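Local coordinates for protein putative poly(3-hydroxybutyrate) depolymerase LpqC (Bordetella parapertussis 12822, PDB 3D0K) that probably hydrolyses ester bonds as an alpha/beta-hydrolase, possibly those of poly(3-hydroxybutyrate), at residues A[106-109]-A[113-116]; A[184-187]-A[192-195]; A[186-191]-A[230-235]. One frame throughout, in Å; residues are numbered along the deposited sequence.

Contact 1: A[106-109]-A[113-116]. With SO4 (sulfate ion), chain F.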
ATOM      1  N   ALA A 106       8.284 -13.139  -2.493  1.00 20.33           N
ATOM      2  CA  ALA A 106       9.492 -12.792  -3.244  1.00 20.27           C
ATOM      3  C   ALA A 106      10.369 -14.032  -3.515  1.00 21.62           C
ATOM      4  O   ALA A 106      11.209 -14.026  -4.426  1.00 21.76           O
ATOM      5  CB  ALA A 106      10.288 -11.769  -2.522  1.00 19.57           C
ATOM      6  N   PHE A 107      10.205 -15.065  -2.700  1.00 22.67           N
ATOM      7  CA  PHE A 107      11.066 -16.246  -2.792  1.00 23.60           C
ATOM      8  C   PHE A 107      10.288 -17.448  -3.180  1.00 24.79           C
ATOM      9  O   PHE A 107       9.144 -17.565  -2.801  1.00 26.11           O
ATOM     10  CB  PHE A 107      11.771 -16.514  -1.466  1.00 23.36           C
ATOM     11  CG  PHE A 107      12.694 -15.428  -1.074  1.00 25.42           C
ATOM     12  CD1 PHE A 107      12.298 -14.476  -0.138  1.00 25.80           C
ATOM     13  CD2 PHE A 107      13.956 -15.326  -1.669  1.00 24.68           C
ATOM     14  CE1 PHE A 107      13.150 -13.424   0.204  1.00 27.35           C
ATOM     15  CE2 PHE A 107      14.821 -14.297  -1.328  1.00 26.67           C
ATOM     16  CZ  PHE A 107      14.418 -13.337  -0.370  1.00 25.19           C
ATOM     17  N   THR A 108      10.927 -18.352  -3.922  1.00 24.92           N
ATOM     18  CA  THR A 108      10.387 -19.672  -4.133  1.00 25.54           C
ATOM     19  C   THR A 108      10.558 -20.419  -2.816  1.00 25.85           C
ATOM     20  O   THR A 108      11.220 -19.931  -1.877  1.00 25.44           O
ATOM     21  CB  THR A 108      11.152 -20.461  -5.252  1.00 24.99           C
ATOM     22  OG1 THR A 108      12.507 -20.688  -4.841  1.00 23.99           O
ATOM     23  CG2 THR A 108      11.118 -19.704  -6.588  1.00 27.46           C
ATOM     24  N   ALA A 109       9.995 -21.625  -2.749  1.00 26.42           N
ATOM     25  CA  ALA A 109      10.123 -22.443  -1.562  1.00 26.27           C
ATOM     26  C   ALA A 109      11.576 -22.816  -1.238  1.00 27.02           C
ATOM     27  O   ALA A 109      11.923 -22.988  -0.073  1.00 27.11           O
ATOM     28  CB  ALA A 109       9.278 -23.703  -1.712  1.00 27.34           C
ATOM     29  N   PRO A 113      15.184 -16.271  -5.692  1.00 21.55           N
ATOM     30  CA  PRO A 113      14.257 -15.183  -6.032  1.00 21.85           C
ATOM     31  C   PRO A 113      13.294 -15.525  -7.165  1.00 21.64           C
ATOM     32  O   PRO A 113      13.697 -16.162  -8.146  1.00 21.88           O
ATOM     33  CB  PRO A 113      15.180 -14.024  -6.431  1.00 22.77           C
ATOM     34  CG  PRO A 113      16.511 -14.617  -6.723  1.00 22.39           C
ATOM     35  CD  PRO A 113      16.587 -15.993  -6.078  1.00 22.14           C
ATOM     36  N   ARG A 114      12.023 -15.178  -6.995  1.00 22.20           N
ATOM     37  CA  ARG A 114      11.041 -15.195  -8.091  1.00 22.59           C
ATOM     38  C   ARG A 114      11.198 -13.878  -8.887  1.00 22.47           C
ATOM     39  O   ARG A 114      11.649 -12.859  -8.339  1.00 19.55           O
ATOM     40  CB  ARG A 114       9.614 -15.295  -7.515  1.00 22.72           C
ATOM     41  CG  ARG A 114       9.306 -16.674  -6.924  1.00 25.00           C
ATOM     42  CD  ARG A 114       7.891 -16.745  -6.289  1.00 25.42           C
ATOM     43  NE  ARG A 114       6.868 -16.679  -7.308  1.00 34.13           N
ATOM     44  CZ  ARG A 114       6.012 -15.671  -7.432  1.00 37.63           C
ATOM     45  NH1 ARG A 114       6.069 -14.662  -6.573  1.00 40.98           N
ATOM     46  NH2 ARG A 114       5.076 -15.671  -8.402  1.00 39.20           N
ATOM     47  N   HIS A 115      10.835 -13.886 -10.172  1.00 21.83           N
ATOM     48  CA  HIS A 115      10.887 -12.644 -10.933  1.00 22.90           C
ATOM     49  C   HIS A 115       9.910 -11.631 -10.345  1.00 21.71           C
ATOM     50  O   HIS A 115       8.837 -12.003  -9.880  1.00 20.21           O
ATOM     51  CB  HIS A 115      10.601 -12.832 -12.437  1.00 24.34           C
ATOM     52  CG  HIS A 115      10.938 -11.604 -13.229  1.00 31.24           C
ATOM     53  ND1 HIS A 115      10.159 -10.457 -13.198  1.00 34.85           N
ATOM     54  CD2 HIS A 115      12.015 -11.307 -14.001  1.00 35.78           C
ATOM     55  CE1 HIS A 115      10.725  -9.522 -13.941  1.00 37.04           C
ATOM     56  NE2 HIS A 115      11.850 -10.012 -14.442  1.00 38.92           N
ATOM     57  N   VAL A 116      10.290 -10.358 -10.359  1.00 22.60           N
ATOM     58  CA  VAL A 116       9.474  -9.328  -9.699  1.00 23.56           C
ATOM     59  C   VAL A 116       8.062  -9.213 -10.276  1.00 23.25           C
ATOM     60  O   VAL A 116       7.155  -8.761  -9.588  1.00 22.29           O
ATOM     61  CB  VAL A 116      10.164  -7.900  -9.643  1.00 23.67           C
ATOM     62  CG1 VAL A 116      11.318  -7.881  -8.687  1.00 27.42           C
ATOM     63  CG2 VAL A 116      10.556  -7.433 -11.040  1.00 26.34           C
TER
HETATM   64  S   SO4 F 305      13.346 -23.200  -7.496  1.00 59.43           S
HETATM   65  O1  SO4 F 305      13.837 -21.942  -6.936  1.00 57.33           O
HETATM   66  O2  SO4 F 305      14.457 -23.817  -8.219  1.00 59.23           O
HETATM   67  O3  SO4 F 305      12.934 -24.062  -6.396  1.00 57.50           O
HETATM   68  O4  SO4 F 305      12.224 -23.036  -8.422  1.00 58.73           O

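Contact 2: A[184-187]-A[192-195]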
ATOM      1  N   HIS A 184      21.535  -5.929   3.179  1.00 25.26           N
ATOM      2  CA  HIS A 184      20.753  -7.009   3.793  1.00 25.03           C
ATOM      3  C   HIS A 184      19.872  -7.652   2.747  1.00 24.52           C
ATOM      4  O   HIS A 184      19.428  -6.981   1.798  1.00 22.09           O
ATOM      5  CB  HIS A 184      19.891  -6.484   4.947  1.00 25.24           C
ATOM      6  CG  HIS A 184      20.636  -5.580   5.865  1.00 30.07           C
ATOM      7  ND1 HIS A 184      20.333  -4.240   6.000  1.00 33.86           N
ATOM      8  CD2 HIS A 184      21.718  -5.805   6.642  1.00 31.63           C
ATOM      9  CE1 HIS A 184      21.180  -3.691   6.852  1.00 33.79           C
ATOM     10  NE2 HIS A 184      22.034  -4.614   7.246  1.00 34.45           N
ATOM     11  N   ARG A 185      19.637  -8.965   2.924  1.00 23.31           N
ATOM     12  CA  ARG A 185      18.747  -9.702   2.050  1.00 24.51           C
ATOM     13  C   ARG A 185      17.322  -9.234   2.319  1.00 22.42           C
ATOM     14  O   ARG A 185      16.947  -8.944   3.455  1.00 21.21           O
ATOM     15  CB  ARG A 185      18.834 -11.197   2.344  1.00 24.29           C
ATOM     16  CG  ARG A 185      18.004 -12.118   1.383  1.00 28.00           C
ATOM     17  CD  ARG A 185      18.455 -13.582   1.565  1.00 29.76           C
ATOM     18  NE  ARG A 185      19.822 -13.706   1.026  1.00 40.95           N
ATOM     19  CZ  ARG A 185      20.088 -14.058  -0.242  1.00 44.19           C
ATOM     20  NH1 ARG A 185      19.070 -14.359  -1.066  1.00 45.42           N
ATOM     21  NH2 ARG A 185      21.352 -14.142  -0.681  1.00 44.50           N
ATOM     22  N   PHE A 186      16.555  -9.154   1.261  1.00 21.90           N
ATOM     23  CA  PHE A 186      15.119  -8.950   1.384  1.00 22.38           C
ATOM     24  C   PHE A 186      14.493 -10.005   2.322  1.00 23.01           C
ATOM     25  O   PHE A 186      14.873 -11.180   2.268  1.00 23.38           O
ATOM     26  CB  PHE A 186      14.533  -8.968  -0.013  1.00 22.02           C
ATOM     27  CG  PHE A 186      13.097  -8.588  -0.082  1.00 22.85           C
ATOM     28  CD1 PHE A 186      12.737  -7.257  -0.242  1.00 24.35           C
ATOM     29  CD2 PHE A 186      12.089  -9.571   0.008  1.00 24.26           C
ATOM     30  CE1 PHE A 186      11.372  -6.862  -0.314  1.00 25.76           C
ATOM     31  CE2 PHE A 186      10.714  -9.198  -0.036  1.00 22.63           C
ATOM     32  CZ  PHE A 186      10.357  -7.846  -0.232  1.00 22.99           C
ATOM     33  N   PRO A 187      13.534  -9.605   3.191  1.00 23.69           N
ATOM     34  CA  PRO A 187      12.903  -8.277   3.223  1.00 22.62           C
ATOM     35  C   PRO A 187      13.621  -7.220   4.107  1.00 23.09           C
ATOM     36  O   PRO A 187      13.116  -6.097   4.218  1.00 22.72           O
ATOM     37  CB  PRO A 187      11.512  -8.587   3.745  1.00 23.40           C
ATOM     38  CG  PRO A 187      11.737  -9.772   4.710  1.00 23.22           C
ATOM     39  CD  PRO A 187      12.957 -10.511   4.216  1.00 23.90           C
ATOM     40  N   GLY A 192      19.507 -10.016  -2.876  1.00 23.39           N
ATOM     41  CA  GLY A 192      19.114 -11.407  -2.974  1.00 23.98           C
ATOM     42  C   GLY A 192      17.794 -11.697  -3.682  1.00 24.70           C
ATOM     43  O   GLY A 192      17.310 -12.859  -3.638  1.00 24.80           O
ATOM     44  N   VAL A 193      17.227 -10.669  -4.347  1.00 23.84           N
ATOM     45  CA  VAL A 193      15.931 -10.789  -5.037  1.00 23.44           C
ATOM     46  C   VAL A 193      15.904 -10.235  -6.460  1.00 23.62           C
ATOM     47  O   VAL A 193      14.826  -9.954  -6.980  1.00 24.65           O
ATOM     48  CB  VAL A 193      14.794 -10.132  -4.209  1.00 23.01           C
ATOM     49  CG1 VAL A 193      14.371 -11.052  -3.079  1.00 23.84           C
ATOM     50  CG2 VAL A 193      15.199  -8.718  -3.715  1.00 20.56           C
ATOM     51  N   GLY A 194      17.073 -10.059  -7.082  1.00 23.02           N
ATOM     52  CA  GLY A 194      17.170  -9.564  -8.468  1.00 24.30           C
ATOM     53  C   GLY A 194      16.813  -8.089  -8.688  1.00 25.03           C
ATOM     54  O   GLY A 194      16.455  -7.681  -9.799  1.00 25.30           O
ATOM     55  N   LEU A 195      16.923  -7.288  -7.640  1.00 24.12           N
ATOM     56  CA  LEU A 195      16.689  -5.836  -7.748  1.00 24.47           C
ATOM     57  C   LEU A 195      17.994  -5.118  -8.113  1.00 24.89           C
ATOM     58  O   LEU A 195      19.071  -5.662  -7.913  1.00 24.41           O
ATOM     59  CB  LEU A 195      16.144  -5.307  -6.430  1.00 23.36           C
ATOM     60  CG  LEU A 195      14.736  -5.806  -6.067  1.00 23.32           C
ATOM     61  CD1 LEU A 195      14.299  -5.295  -4.686  1.00 23.41           C
ATOM     62  CD2 LEU A 195      13.712  -5.458  -7.151  1.00 24.31           C
TER

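Contact 3: A[186-191]-A[230-235]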
ATOM      1  N   PHE A 186      16.555  -9.154   1.261  1.00 21.90           N
ATOM      2  CA  PHE A 186      15.119  -8.950   1.384  1.00 22.38           C
ATOM      3  C   PHE A 186      14.493 -10.005   2.322  1.00 23.01           C
ATOM      4  O   PHE A 186      14.873 -11.180   2.268  1.00 23.38           O
ATOM      5  CB  PHE A 186      14.533  -8.968  -0.013  1.00 22.02           C
ATOM      6  CG  PHE A 186      13.097  -8.588  -0.082  1.00 22.85           C
ATOM      7  CD1 PHE A 186      12.737  -7.257  -0.242  1.00 24.35           C
ATOM      8  CD2 PHE A 186      12.089  -9.571   0.008  1.00 24.26           C
ATOM      9  CE1 PHE A 186      11.372  -6.862  -0.314  1.00 25.76           C
ATOM     10  CE2 PHE A 186      10.714  -9.198  -0.036  1.00 22.63           C
ATOM     11  CZ  PHE A 186      10.357  -7.846  -0.232  1.00 22.99           C
ATOM     12  N   PRO A 187      13.534  -9.605   3.191  1.00 23.69           N
ATOM     13  CA  PRO A 187      12.903  -8.277   3.223  1.00 22.62           C
ATOM     14  C   PRO A 187      13.621  -7.220   4.107  1.00 23.09           C
ATOM     15  O   PRO A 187      13.116  -6.097   4.218  1.00 22.72           O
ATOM     16  CB  PRO A 187      11.512  -8.587   3.745  1.00 23.40           C
ATOM     17  CG  PRO A 187      11.737  -9.772   4.710  1.00 23.22           C
ATOM     18  CD  PRO A 187      12.957 -10.511   4.216  1.00 23.90           C
ATOM     19  N   GLU A 188      14.766  -7.547   4.718  1.00 21.69           N
ATOM     20  CA  GLU A 188      15.424  -6.538   5.564  1.00 23.34           C
ATOM     21  C   GLU A 188      16.033  -5.408   4.709  1.00 22.16           C
ATOM     22  O   GLU A 188      15.976  -4.210   5.091  1.00 21.35           O
ATOM     23  CB  GLU A 188      16.464  -7.136   6.547  1.00 23.27           C
ATOM     24  CG  GLU A 188      17.017  -5.988   7.449  1.00 23.55           C
ATOM     25  CD  GLU A 188      18.107  -6.409   8.431  1.00 27.85           C
ATOM     26  OE1 GLU A 188      18.360  -5.632   9.393  1.00 33.95           O
ATOM     27  OE2 GLU A 188      18.708  -7.498   8.259  1.00 31.50           O
ATOM     28  N   GLY A 189      16.549  -5.795   3.532  1.00 21.26           N
ATOM     29  CA  GLY A 189      17.162  -4.874   2.563  1.00 20.39           C
ATOM     30  C   GLY A 189      16.747  -5.280   1.166  1.00 21.87           C
ATOM     31  O   GLY A 189      15.781  -6.029   1.020  1.00 22.06           O
ATOM     32  N   LEU A 190      17.483  -4.830   0.141  1.00 20.10           N
ATOM     33  CA  LEU A 190      17.112  -5.075  -1.241  1.00 21.07           C
ATOM     34  C   LEU A 190      17.925  -6.192  -1.923  1.00 21.02           C
ATOM     35  O   LEU A 190      17.772  -6.402  -3.130  1.00 21.22           O
ATOM     36  CB  LEU A 190      17.254  -3.780  -2.050  1.00 20.42           C
ATOM     37  CG  LEU A 190      16.466  -2.570  -1.510  1.00 21.16           C
ATOM     38  CD1 LEU A 190      16.925  -1.273  -2.221  1.00 21.69           C
ATOM     39  CD2 LEU A 190      14.932  -2.777  -1.651  1.00 19.55           C
ATOM     40  N   ASP A 191      18.792  -6.880  -1.166  1.00 21.24           N
ATOM     41  CA  ASP A 191      19.716  -7.846  -1.775  1.00 23.33           C
ATOM     42  C   ASP A 191      19.020  -9.208  -1.931  1.00 23.30           C
ATOM     43  O   ASP A 191      18.039  -9.477  -1.236  1.00 23.50           O
ATOM     44  CB  ASP A 191      20.997  -8.002  -0.941  1.00 22.84           C
ATOM     45  CG  ASP A 191      22.207  -8.399  -1.782  1.00 28.81           C
ATOM     46  OD1 ASP A 191      22.155  -8.267  -3.028  1.00 31.42           O
ATOM     47  OD2 ASP A 191      23.244  -8.807  -1.188  1.00 31.82           O
ATOM     48  N   ALA A 230      13.498  -6.221  12.688  1.00 22.83           N
ATOM     49  CA  ALA A 230      12.478  -5.213  13.037  1.00 22.01           C
ATOM     50  C   ALA A 230      12.901  -4.433  14.296  1.00 21.87           C
ATOM     51  O   ALA A 230      12.846  -3.188  14.335  1.00 20.82           O
ATOM     52  CB  ALA A 230      11.126  -5.849  13.218  1.00 22.46           C
ATOM     53  N   LEU A 231      13.376  -5.146  15.311  1.00 20.37           N
ATOM     54  CA  LEU A 231      13.797  -4.492  16.584  1.00 22.02           C
ATOM     55  C   LEU A 231      14.872  -3.427  16.403  1.00 22.64           C
ATOM     56  O   LEU A 231      14.777  -2.355  17.003  1.00 21.63           O
ATOM     57  CB  LEU A 231      14.248  -5.555  17.586  1.00 22.24           C
ATOM     58  CG  LEU A 231      13.136  -6.494  18.055  1.00 22.87           C
ATOM     59  CD1 LEU A 231      13.777  -7.638  18.903  1.00 26.61           C
ATOM     60  CD2 LEU A 231      12.077  -5.698  18.840  1.00 24.39           C
ATOM     61  N   ARG A 232      15.860  -3.702  15.529  1.00 22.19           N
ATOM     62  CA  ARG A 232      16.929  -2.768  15.179  1.00 22.87           C
ATOM     63  C   ARG A 232      16.429  -1.420  14.647  1.00 20.85           C
ATOM     64  O   ARG A 232      17.106  -0.404  14.788  1.00 21.28           O
ATOM     65  CB  ARG A 232      17.884  -3.403  14.119  1.00 23.57           C
ATOM     66  CG  ARG A 232      18.842  -4.413  14.724  1.00 27.44           C
ATOM     67  CD  ARG A 232      19.961  -4.862  13.789  1.00 26.18           C
ATOM     68  NE  ARG A 232      19.497  -5.690  12.686  1.00 30.69           N
ATOM     69  CZ  ARG A 232      19.329  -7.019  12.723  1.00 31.01           C
ATOM     70  NH1 ARG A 232      19.552  -7.718  13.829  1.00 30.58           N
ATOM     71  NH2 ARG A 232      18.925  -7.650  11.645  1.00 30.10           N
ATOM     72  N   GLN A 233      15.242  -1.404  14.033  1.00 18.84           N
ATOM     73  CA  GLN A 233      14.646  -0.172  13.529  1.00 18.01           C
ATOM     74  C   GLN A 233      13.985   0.675  14.620  1.00 17.77           C
ATOM     75  O   GLN A 233      13.705   1.844  14.388  1.00 16.03           O
ATOM     76  CB  GLN A 233      13.621  -0.518  12.438  1.00 18.33           C
ATOM     77  CG  GLN A 233      14.318  -1.310  11.355  1.00 17.50           C
ATOM     78  CD  GLN A 233      13.448  -1.646  10.157  1.00 19.06           C
ATOM     79  OE1 GLN A 233      12.271  -1.273  10.110  1.00 18.35           O
ATOM     80  NE2 GLN A 233      14.040  -2.345   9.157  1.00 19.39           N
ATOM     81  N   GLY A 234      13.780   0.105  15.813  1.00 17.23           N
ATOM     82  CA  GLY A 234      13.195   0.907  16.921  1.00 17.37           C
ATOM     83  C   GLY A 234      12.155   0.165  17.752  1.00 18.35           C
ATOM     84  O   GLY A 234      11.735  -0.926  17.389  1.00 19.05           O
ATOM     85  N   PRO A 235      11.761   0.736  18.910  1.00 18.91           N
ATOM     86  CA  PRO A 235      10.879  -0.011  19.838  1.00 18.82           C
ATOM     87  C   PRO A 235       9.404  -0.116  19.430  1.00 18.67           C
ATOM     88  O   PRO A 235       8.677  -0.950  19.994  1.00 20.64           O
ATOM     89  CB  PRO A 235      11.018   0.763  21.163  1.00 17.36           C
ATOM     90  CG  PRO A 235      11.438   2.161  20.735  1.00 19.57           C
ATOM     91  CD  PRO A 235      12.188   2.040  19.438  1.00 18.33           C
TER
HETATM   92  O   HOH W   1      16.624  -3.520  10.207  1.00 21.74           O

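Contact 1: A[106-109]-A[113-116]
Thr108 lays its methyl group across the aliphatic part of Arg114, with CG2 of Thr108 3.5 Å from CG of Arg114. Both belong to the irregular loop joining helix 97-100 to helix 122-133 in an alpha/beta-hydrolase type of fold. The loop doubles back on itself here, making a single beta bridge between Phe107 and Pro113. A nearly straight bond holds the two arms together: Arg114 N donates to Ala106 O at 2.9 Å, with 170° at the hydrogen. Beside it the Phe107 ring is approached obliquely by Pro113, CD2 of Phe107 lying 4.3 Å from N of Pro113.

Arginine suits its place because its methylenes can pack while its charged end works elsewhere. CD of Arg114 lies 3.8 Å from Phe107 O, and the bend at chi3 (69°) turns the guanidinium away from Thr108, to bond the carbonyls of Arg105 and Gly118. Alanine at 106 is small enough for its buried site against Trp119.

Thr108 is as two-sided as Arg114. While its methyl packs, its hydroxyl accepts a bond from the backbone N of Asn112 and donates one to a sulfate, probably from the crystallisation liquor, with Thr108 OG1 2.8 Å from sulfate O1.

Contact 2: A[184-187]-A[192-195]
Phe186 and Val193 form the tight half of this contact, and Arg185 with Gly192 the looser half. The two side chains cross at about a right angle, and both valine methyls straddle the base of the aromatic residue: CB of Phe186 is 3.7 Å from CG1 and 3.8 Å from CG2 of Val193. With CG anti to the backbone N (chi1 -172°), the phenylalanine ring extends past the valine into the protein, where a large apolar group is well placed. Pro187, joined to Phe186 by a cis peptide bond, folds back so that its CB sits 3.8 Å above the centre of the Phe186 ring, a CH-pi contact that suits an aromatic-proline pair in the cis form.

On the exposed side, Arg185 bends at chi3 and brings one face of its guanidinium over the backbone, with NH1 3.5 Å from CA of Gly192. Lacking a side chain, Gly192 lets the flat group approach, and glycine also tolerates its positive phi of 82°. The 3.5 Å separation of Arg185 NH1 and Gly192 O has too poor an angle for a hydrogen bond, so this half rests on looser, non-directional contact.

Both segments lie in the long loop between strand 168-172 and helix 197-205. Phe186 touches Arg156 and Leu195 touches Ser160, which places the loop against helix 149-160.

Contact 3: A[186-191]-A[230-235]
Glu188 and Arg232 meet although their backbones stay well apart, the nearest CA atoms, those of Glu188 and Ala230, being 8.1 Å from each other; a type I beta turn runs from Leu231 to Gly234. The contact is a surface salt bridge between two excursions from the central sheet of an alpha/beta-hydrolase type of fold, one following strand 168-172 and the other following strand 209-213. Long charged side chains suit it, being long enough to bridge that distance.

Glu188 is stretched out from its backbone, chi1 and chi2 both near 180°, while Arg232 bends at chi3 to turn its guanidinium edge to the carboxylate. Arg232 NH2 gives the stronger bond, 3.1 Å from Glu188 OE1 and fairly straight at 165°; Arg232 NE adds a weak one to the same OE1 at 3.5 Å. The oxygen lies almost in the guanidinium plane, but NH2 stands above the carboxylate plane, and the two planes are 42° apart, far from a coplanar, side-by-side pairing.

Gly234, with positive phi, lets the chain turn off the helix end. Before it, the amide NH2 of Gln233 has two hydrogens to give: NE2 donates to the carbonyl of Tyr177 and to a water. That water, 3.0 Å from Gln233 NE2, donates in turn to Glu188 OE1 at 2.9 Å.

Contact 2 is the middle member of the group, its centre about 10 Å from that of contact 1 and about 12 Å from that of contact 3; the centres of contacts 1 and 3 are about 19 Å apart. The loop at 106-116 packs onto it directly: CZ of Phe107 lies 3.5 Å from CG1 of Val193, and CB of Ala106 lies 3.6 Å from CE2 of Phe186. Contacts 2 and 3 share Phe186 and Pro187, and a probable hydrogen bond from Asp191 N to His184 O (3.0 Å) ties their segments. The helix against which contact 2 lies follows the probable nucleophile elbow after strand 142-147.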